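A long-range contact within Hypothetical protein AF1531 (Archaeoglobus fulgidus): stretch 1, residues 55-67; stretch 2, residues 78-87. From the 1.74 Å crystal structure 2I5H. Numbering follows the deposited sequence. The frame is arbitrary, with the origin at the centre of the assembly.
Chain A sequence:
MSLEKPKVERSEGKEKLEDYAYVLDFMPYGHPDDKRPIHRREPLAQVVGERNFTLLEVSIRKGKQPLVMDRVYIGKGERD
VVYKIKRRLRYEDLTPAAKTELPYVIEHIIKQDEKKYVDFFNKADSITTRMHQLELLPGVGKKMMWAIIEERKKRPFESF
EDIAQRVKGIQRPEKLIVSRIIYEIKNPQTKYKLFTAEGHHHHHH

Stretch 1 55-67: LLEVSIRKGKQPL
Stretch 2 78-87: ERDVVYKIKR

Two beta bulges in quick succession distort the antiparallel pairing of strand 55-60 with strand 82-87: the register slips by one residue between Glu 57 and Val 58 and again between Val 58 and Ile 60. Glu 57 therefore pairs with Arg 87, Val 58 with Ile 85 (CA-CA 4.3 Å) and Ile 60 with Val 82 (CA-CA 4.6 Å), while the strand axes lie 147° apart in direction and approach to 4.5 Å. The extra residues show in the backbone: Tyr 83 (phi/psi -94/-78) and Lys 86 (-83/-52) leave the extended conformation that Val 58 (-134/154) keeps.

At the first bulge Glu 57 O accepts from Lys 86 N at 2.8 Å and, weakly, from Arg 87 N at 3.3 Å, while Glu 57 N donates to Arg 87 O at 3.0 Å. The Glu 57 and Arg 87 side chains share a face of the sheet. Glu 57 (chi1 t) meets the guanidinium edge of Arg 87 (chi1 p) in a salt bridge, OE2 to NH2 3.0 Å.

At the second, Ser 59 N donates to Lys 84 O (2.8 Å) and Ser 59 O accepts from Tyr 83 N (2.8 Å). The p rotamer of Ser 59 brings its OG within 2.9 Å of Lys 84 N, so a side chain takes up this amide. Just beyond strand 55-60, Arg 61 N donates almost linearly to Val 81 O (2.9 Å). A water accepts from Arg 61 NH1 (3.1 Å from its oxygen) and donates to Val 82 O (2.9 Å), at the start of the second strand.

Apolar contacts accompany the ladder. Val 58 (m) places CB 3.8 Å from Val 82 CG1, and Leu 56 CD2 lies 4.2 Å from Ile 85 CG2. After the type II turn from Arg 61 to Lys 64, with Gly 63 at phi 77°, the chain returns to set Pro 66 CG 3.7 Å from Val 81 CG1.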

ATOM      1  N   LEU A  55      -0.084  -7.383  -3.832  1.00 13.96           N
ATOM      2  CA  LEU A  55      -0.935  -7.126  -4.992  1.00 13.94           C
ATOM      3  C   LEU A  55      -1.533  -8.449  -5.444  1.00 14.09           C
ATOM      4  O   LEU A  55      -0.806  -9.422  -5.689  1.00 13.38           O
ATOM      5  CB  LEU A  55      -0.133  -6.520  -6.146  1.00 12.55           C
ATOM      6  CG  LEU A  55       0.588  -5.198  -5.873  1.00 15.11           C
ATOM      7  CD1 LEU A  55       1.283  -4.748  -7.161  1.00 15.30           C
ATOM      8  CD2 LEU A  55      -0.397  -4.137  -5.414  1.00 17.19           C
ATOM      9  N   LEU A  56      -2.855  -8.480  -5.570  1.00 13.72           N
ATOM     10  CA  LEU A  56      -3.548  -9.698  -5.964  1.00 13.06           C
ATOM     11  C   LEU A  56      -4.611  -9.469  -7.022  1.00 11.77           C
ATOM     12  O   LEU A  56      -5.210  -8.396  -7.109  1.00 13.45           O
ATOM     13  CB  LEU A  56      -4.241 -10.324  -4.735  1.00 14.09           C
ATOM     14  CG  LEU A  56      -3.392 -10.721  -3.521  1.00 14.06           C
ATOM     15  CD1 LEU A  56      -4.285 -11.025  -2.315  1.00 14.32           C
ATOM     16  CD2 LEU A  56      -2.555 -11.928  -3.873  1.00 12.55           C
ATOM     17  N   GLU A  57      -4.837 -10.495  -7.834  1.00 12.26           N
ATOM     18  CA  GLU A  57      -5.895 -10.444  -8.821  1.00 12.16           C
ATOM     19  C   GLU A  57      -6.872 -11.495  -8.293  1.00 13.37           C
ATOM     20  O   GLU A  57      -6.467 -12.613  -7.960  1.00 12.47           O
ATOM     21  CB  GLU A  57      -5.377 -10.831 -10.203  1.00 14.59           C
ATOM     22  CG  GLU A  57      -6.432 -10.745 -11.281  1.00 19.52           C
ATOM     23  CD  GLU A  57      -5.833 -10.523 -12.661  1.00 22.37           C
ATOM     24  OE1 GLU A  57      -5.276  -9.428 -12.913  1.00 23.58           O
ATOM     25  OE2 GLU A  57      -5.917 -11.445 -13.485  1.00 19.94           O
ATOM     26  N   VAL A  58      -8.140 -11.120  -8.178  1.00 10.36           N
ATOM     27  CA  VAL A  58      -9.166 -12.025  -7.662  1.00 12.38           C
ATOM     28  C   VAL A  58     -10.406 -11.999  -8.536  1.00 11.16           C
ATOM     29  O   VAL A  58     -10.677 -11.009  -9.207  1.00 11.72           O
ATOM     30  CB  VAL A  58      -9.607 -11.598  -6.243  1.00 11.38           C
ATOM     31  CG1 VAL A  58      -8.400 -11.451  -5.339  1.00 11.88           C
ATOM     32  CG2 VAL A  58     -10.362 -10.273  -6.316  1.00 14.01           C
ATOM     33  N   SER A  59     -11.170 -13.089  -8.528  1.00 12.20           N
ATOM     34  CA  SER A  59     -12.417 -13.100  -9.272  1.00 12.86           C
ATOM     35  C   SER A  59     -13.472 -12.547  -8.301  1.00 12.96           C
ATOM     36  O   SER A  59     -13.313 -12.626  -7.079  1.00 11.51           O
ATOM     37  CB  SER A  59     -12.782 -14.516  -9.730  1.00 14.38           C
ATOM     38  OG  SER A  59     -12.647 -15.450  -8.677  1.00 15.01           O
ATOM     39  N   ILE A  60     -14.531 -11.974  -8.853  1.00 11.68           N
ATOM     40  CA  ILE A  60     -15.592 -11.384  -8.041  1.00 12.39           C
ATOM     41  C   ILE A  60     -16.883 -12.176  -8.238  1.00 12.89           C
ATOM     42  O   ILE A  60     -17.162 -12.649  -9.332  1.00 14.96           O
ATOM     43  CB  ILE A  60     -15.805  -9.893  -8.445  1.00 11.79           C
ATOM     44  CG1 ILE A  60     -14.527  -9.087  -8.162  1.00 10.97           C
ATOM     45  CG2 ILE A  60     -16.988  -9.292  -7.692  1.00 10.06           C
ATOM     46  CD1 ILE A  60     -14.086  -9.079  -6.707  1.00 10.52           C
ATOM     47  N   ARG A  61     -17.655 -12.338  -7.165  1.00 12.67           N
ATOM     48  CA  ARG A  61     -18.910 -13.078  -7.225  1.00 14.73           C
ATOM     49  C   ARG A  61     -19.970 -12.390  -8.079  1.00 16.74           C
ATOM     50  O   ARG A  61     -19.949 -11.175  -8.265  1.00 16.35           O
ATOM     51  CB  ARG A  61     -19.456 -13.283  -5.811  1.00 15.67           C
ATOM     52  CG  ARG A  61     -18.540 -14.102  -4.916  1.00 17.20           C
ATOM     53  CD  ARG A  61     -19.102 -14.179  -3.500  1.00 21.10           C
ATOM     54  NE  ARG A  61     -20.359 -14.913  -3.495  1.00 25.95           N
ATOM     55  CZ  ARG A  61     -20.454 -16.240  -3.539  1.00 26.39           C
ATOM     56  NH1 ARG A  61     -19.362 -16.993  -3.582  1.00 26.15           N
ATOM     57  NH2 ARG A  61     -21.648 -16.810  -3.569  1.00 29.14           N
ATOM     58  N   LYS A  62     -20.907 -13.180  -8.586  1.00 18.07           N
ATOM     59  CA  LYS A  62     -21.983 -12.644  -9.414  1.00 20.19           C
ATOM     60  C   LYS A  62     -22.804 -11.591  -8.672  1.00 19.06           C
ATOM     61  O   LYS A  62     -22.985 -11.668  -7.460  1.00 17.01           O
ATOM     62  CB  LYS A  62     -22.911 -13.775  -9.869  1.00 23.37           C
ATOM     63  CG  LYS A  62     -22.222 -14.852 -10.675  1.00 26.82           C
ATOM     64  CD  LYS A  62     -23.216 -15.883 -11.187  1.00 31.74           C
ATOM     65  CE  LYS A  62     -22.509 -16.946 -12.013  1.00 33.17           C
ATOM     66  NZ  LYS A  62     -21.777 -16.321 -13.156  1.00 34.60           N
ATOM     67  N   GLY A  63     -23.275 -10.593  -9.415  1.00 18.16           N
ATOM     68  CA  GLY A  63     -24.106  -9.553  -8.836  1.00 20.56           C
ATOM     69  C   GLY A  63     -23.398  -8.501  -8.016  1.00 21.74           C
ATOM     70  O   GLY A  63     -24.049  -7.656  -7.402  1.00 26.01           O
ATOM     71  N   LYS A  64     -22.072  -8.540  -7.987  1.00 16.89           N
ATOM     72  CA  LYS A  64     -21.333  -7.550  -7.220  1.00 17.59           C
ATOM     73  C   LYS A  64     -20.687  -6.560  -8.168  1.00 17.67           C
ATOM     74  O   LYS A  64     -20.276  -6.923  -9.263  1.00 16.99           O
ATOM     75  CB  LYS A  64     -20.256  -8.221  -6.359  1.00 19.11           C
ATOM     76  CG  LYS A  64     -20.793  -9.253  -5.365  1.00 22.17           C
ATOM     77  CD  LYS A  64     -21.829  -8.646  -4.430  1.00 27.20           C
ATOM     78  CE  LYS A  64     -22.383  -9.701  -3.475  1.00 30.11           C
ATOM     79  NZ  LYS A  64     -23.455  -9.148  -2.604  1.00 32.21           N
ATOM     80  N   GLN A  65     -20.610  -5.308  -7.739  1.00 19.74           N
ATOM     81  CA  GLN A  65     -20.001  -4.252  -8.531  1.00 21.88           C
ATOM     82  C   GLN A  65     -19.092  -3.449  -7.604  1.00 22.68           C
ATOM     83  O   GLN A  65     -19.422  -2.337  -7.194  1.00 23.07           O
ATOM     84  CB  GLN A  65     -21.092  -3.367  -9.132  1.00 24.88           C
ATOM     85  CG  GLN A  65     -21.972  -4.110 -10.126  1.00 28.18           C
ATOM     86  CD  GLN A  65     -23.390  -3.591 -10.146  1.00 33.01           C
ATOM     87  OE1 GLN A  65     -24.108  -3.680  -9.148  1.00 33.67           O
ATOM     88  NE2 GLN A  65     -23.803  -3.040 -11.280  1.00 35.01           N
ATOM     89  N   PRO A  66     -17.930  -4.022  -7.255  1.00 21.80           N
ATOM     90  CA  PRO A  66     -16.945  -3.393  -6.369  1.00 19.95           C
ATOM     91  C   PRO A  66     -16.488  -2.040  -6.862  1.00 20.74           C
ATOM     92  O   PRO A  66     -16.328  -1.829  -8.065  1.00 21.30           O
ATOM     93  CB  PRO A  66     -15.797  -4.398  -6.353  1.00 21.50           C
ATOM     94  CG  PRO A  66     -16.478  -5.700  -6.657  1.00 19.54           C
ATOM     95  CD  PRO A  66     -17.434  -5.322  -7.736  1.00 20.79           C
ATOM     96  N   LEU A  67     -16.264  -1.135  -5.914  1.00 19.95           N
ATOM     97  CA  LEU A  67     -15.817   0.219  -6.210  1.00 20.67           C
ATOM     98  C   LEU A  67     -14.364   0.392  -5.794  1.00 18.90           C
ATOM     99  O   LEU A  67     -13.901  -0.273  -4.877  1.00 18.03           O
ATOM    100  CB  LEU A  67     -16.663   1.224  -5.424  1.00 20.79           C
ATOM    101  CG  LEU A  67     -18.173   1.116  -5.623  1.00 23.66           C
ATOM    102  CD1 LEU A  67     -18.913   1.916  -4.555  1.00 25.80           C
ATOM    103  CD2 LEU A  67     -18.516   1.605  -7.021  1.00 25.72           C
ATOM    104  N   GLU A  78     -16.247 -17.271   4.895  1.00 21.06           N
ATOM    105  CA  GLU A  78     -17.193 -16.885   3.858  1.00 18.21           C
ATOM    106  C   GLU A  78     -16.805 -15.497   3.349  1.00 15.32           C
ATOM    107  O   GLU A  78     -16.547 -14.595   4.143  1.00 15.71           O
ATOM    108  CB  GLU A  78     -18.606 -16.827   4.444  1.00 17.49           C
ATOM    109  CG  GLU A  78     -19.696 -16.542   3.433  1.00 17.41           C
ATOM    110  CD  GLU A  78     -21.053 -16.344   4.098  1.00 20.04           C
ATOM    111  OE1 GLU A  78     -21.232 -16.844   5.230  1.00 19.88           O
ATOM    112  OE2 GLU A  78     -21.934 -15.707   3.486  1.00 17.64           O
ATOM    113  N   ARG A  79     -16.761 -15.337   2.029  1.00 17.66           N
ATOM    114  CA  ARG A  79     -16.414 -14.058   1.400  1.00 17.16           C
ATOM    115  C   ARG A  79     -17.658 -13.501   0.727  1.00 17.01           C
ATOM    116  O   ARG A  79     -18.251 -14.161  -0.124  1.00 18.65           O
ATOM    117  CB  ARG A  79     -15.326 -14.259   0.337  1.00 17.13           C
ATOM    118  CG  ARG A  79     -13.999 -14.758   0.879  1.00 16.38           C
ATOM    119  CD  ARG A  79     -13.063 -15.166  -0.259  1.00 19.07           C
ATOM    120  NE  ARG A  79     -11.790 -15.683   0.238  1.00 18.41           N
ATOM    121  CZ  ARG A  79     -10.938 -16.402  -0.485  1.00 19.01           C
ATOM    122  NH1 ARG A  79     -11.210 -16.698  -1.750  1.00 20.30           N
ATOM    123  NH2 ARG A  79      -9.818 -16.852   0.067  1.00 20.76           N
ATOM    124  N   ASP A  80     -18.035 -12.283   1.092  1.00 17.40           N
ATOM    125  CA  ASP A  80     -19.232 -11.660   0.540  1.00 19.72           C
ATOM    126  C   ASP A  80     -19.081 -11.087  -0.863  1.00 18.32           C
ATOM    127  O   ASP A  80     -20.067 -10.983  -1.594  1.00 16.79           O
ATOM    128  CB  ASP A  80     -19.718 -10.537   1.462  1.00 25.91           C
ATOM    129  CG  ASP A  80     -20.056 -11.023   2.855  1.00 30.64           C
ATOM    130  OD1 ASP A  80     -20.746 -12.056   2.978  1.00 37.34           O
ATOM    131  OD2 ASP A  80     -19.644 -10.359   3.829  1.00 36.39           O
ATOM    132  N   VAL A  81     -17.858 -10.722  -1.244  1.00 16.89           N
ATOM    133  CA  VAL A  81     -17.647 -10.106  -2.552  1.00 15.74           C
ATOM    134  C   VAL A  81     -16.646 -10.843  -3.440  1.00 16.08           C
ATOM    135  O   VAL A  81     -16.922 -11.098  -4.616  1.00 15.12           O
ATOM    136  CB  VAL A  81     -17.204  -8.632  -2.374  1.00 17.57           C
ATOM    137  CG1 VAL A  81     -16.900  -7.992  -3.726  1.00 13.61           C
ATOM    138  CG2 VAL A  81     -18.310  -7.851  -1.671  1.00 17.29           C
ATOM    139  N   VAL A  82     -15.489 -11.178  -2.881  1.00 15.89           N
ATOM    140  CA  VAL A  82     -14.468 -11.896  -3.635  1.00 16.94           C
ATOM    141  C   VAL A  82     -14.869 -13.358  -3.810  1.00 17.37           C
ATOM    142  O   VAL A  82     -15.428 -13.973  -2.898  1.00 17.00           O
ATOM    143  CB  VAL A  82     -13.095 -11.818  -2.914  1.00 16.68           C
ATOM    144  CG1 VAL A  82     -12.085 -12.765  -3.569  1.00 16.10           C
ATOM    145  CG2 VAL A  82     -12.581 -10.391  -2.950  1.00 18.40           C
ATOM    146  N   TYR A  83     -14.614 -13.914  -4.989  1.00 15.07           N
ATOM    147  CA  TYR A  83     -14.917 -15.315  -5.214  1.00 16.50           C
ATOM    148  C   TYR A  83     -13.634 -16.077  -4.907  1.00 17.00           C
ATOM    149  O   TYR A  83     -13.493 -16.638  -3.825  1.00 15.83           O
ATOM    150  CB  TYR A  83     -15.387 -15.555  -6.657  1.00 15.86           C
ATOM    151  CG  TYR A  83     -15.704 -17.001  -6.991  1.00 18.10           C
ATOM    152  CD1 TYR A  83     -16.237 -17.873  -6.032  1.00 21.11           C
ATOM    153  CD2 TYR A  83     -15.489 -17.494  -8.274  1.00 18.45           C
ATOM    154  CE1 TYR A  83     -16.540 -19.202  -6.355  1.00 21.59           C
ATOM    155  CE2 TYR A  83     -15.787 -18.808  -8.606  1.00 20.97           C
ATOM    156  CZ  TYR A  83     -16.310 -19.659  -7.643  1.00 22.83           C
ATOM    157  OH  TYR A  83     -16.580 -20.962  -7.985  1.00 25.60           O
ATOM    158  N   LYS A  84     -12.677 -16.056  -5.834  1.00 14.95           N
ATOM    159  CA  LYS A  84     -11.417 -16.760  -5.632  1.00 15.28           C
ATOM    160  C   LYS A  84     -10.200 -15.854  -5.833  1.00 17.48           C
ATOM    161  O   LYS A  84     -10.261 -14.867  -6.574  1.00 15.32           O
ATOM    162  CB  LYS A  84     -11.323 -17.928  -6.618  1.00 15.36           C
ATOM    163  CG  LYS A  84     -12.447 -18.954  -6.512  1.00 18.25           C
ATOM    164  CD  LYS A  84     -12.411 -19.666  -5.168  1.00 26.62           C
ATOM    165  CE  LYS A  84     -13.464 -20.761  -5.100  1.00 28.65           C
ATOM    166  NZ  LYS A  84     -13.396 -21.513  -3.818  1.00 32.78           N
ATOM    167  N   ILE A  85      -9.106 -16.184  -5.156  1.00 16.39           N
ATOM    168  CA  ILE A  85      -7.864 -15.433  -5.324  1.00 17.07           C
ATOM    169  C   ILE A  85      -7.177 -16.130  -6.498  1.00 16.71           C
ATOM    170  O   ILE A  85      -6.875 -17.326  -6.432  1.00 16.16           O
ATOM    171  CB  ILE A  85      -6.968 -15.516  -4.073  1.00 17.46           C
ATOM    172  CG1 ILE A  85      -7.678 -14.865  -2.881  1.00 20.02           C
ATOM    173  CG2 ILE A  85      -5.635 -14.800  -4.332  1.00 19.01           C
ATOM    174  CD1 ILE A  85      -6.863 -14.870  -1.600  1.00 19.80           C
ATOM    175  N   LYS A  86      -6.934 -15.390  -7.577  1.00 15.93           N
ATOM    176  CA  LYS A  86      -6.324 -15.975  -8.771  1.00 14.08           C
ATOM    177  C   LYS A  86      -4.800 -16.082  -8.724  1.00 16.15           C
ATOM    178  O   LYS A  86      -4.231 -17.158  -8.952  1.00 16.38           O
ATOM    179  CB  LYS A  86      -6.722 -15.163 -10.013  1.00 17.40           C
ATOM    180  CG  LYS A  86      -8.219 -14.912 -10.182  1.00 19.98           C
ATOM    181  CD  LYS A  86      -9.009 -16.184 -10.450  1.00 24.27           C
ATOM    182  CE  LYS A  86      -8.818 -16.687 -11.871  1.00 25.07           C
ATOM    183  NZ  LYS A  86      -9.711 -17.851 -12.151  1.00 25.69           N
ATOM    184  N   ARG A  87      -4.139 -14.972  -8.424  1.00 15.21           N
ATOM    185  CA  ARG A  87      -2.683 -14.965  -8.409  1.00 16.49           C
ATOM    186  C   ARG A  87      -2.124 -13.667  -7.864  1.00 16.25           C
ATOM    187  O   ARG A  87      -2.773 -12.620  -7.913  1.00 15.66           O
ATOM    188  CB  ARG A  87      -2.164 -15.145  -9.834  1.00 19.58           C
ATOM    189  CG  ARG A  87      -2.704 -14.092 -10.800  1.00 21.15           C
ATOM    190  CD  ARG A  87      -2.357 -14.387 -12.268  1.00 28.15           C
ATOM    191  NE  ARG A  87      -3.187 -13.597 -13.182  1.00 30.03           N
ATOM    192  CZ  ARG A  87      -3.067 -13.601 -14.510  1.00 35.31           C
ATOM    193  NH1 ARG A  87      -2.145 -14.353 -15.102  1.00 31.18           N
ATOM    194  NH2 ARG A  87      -3.871 -12.845 -15.252  1.00 35.74           N
TER
HETATM  195  O   HOH W   1     -12.493 -17.726 -10.181  1.00 19.92           O
HETATM  196  O   HOH W   2     -16.535 -16.593  -2.285  1.00 30.99           O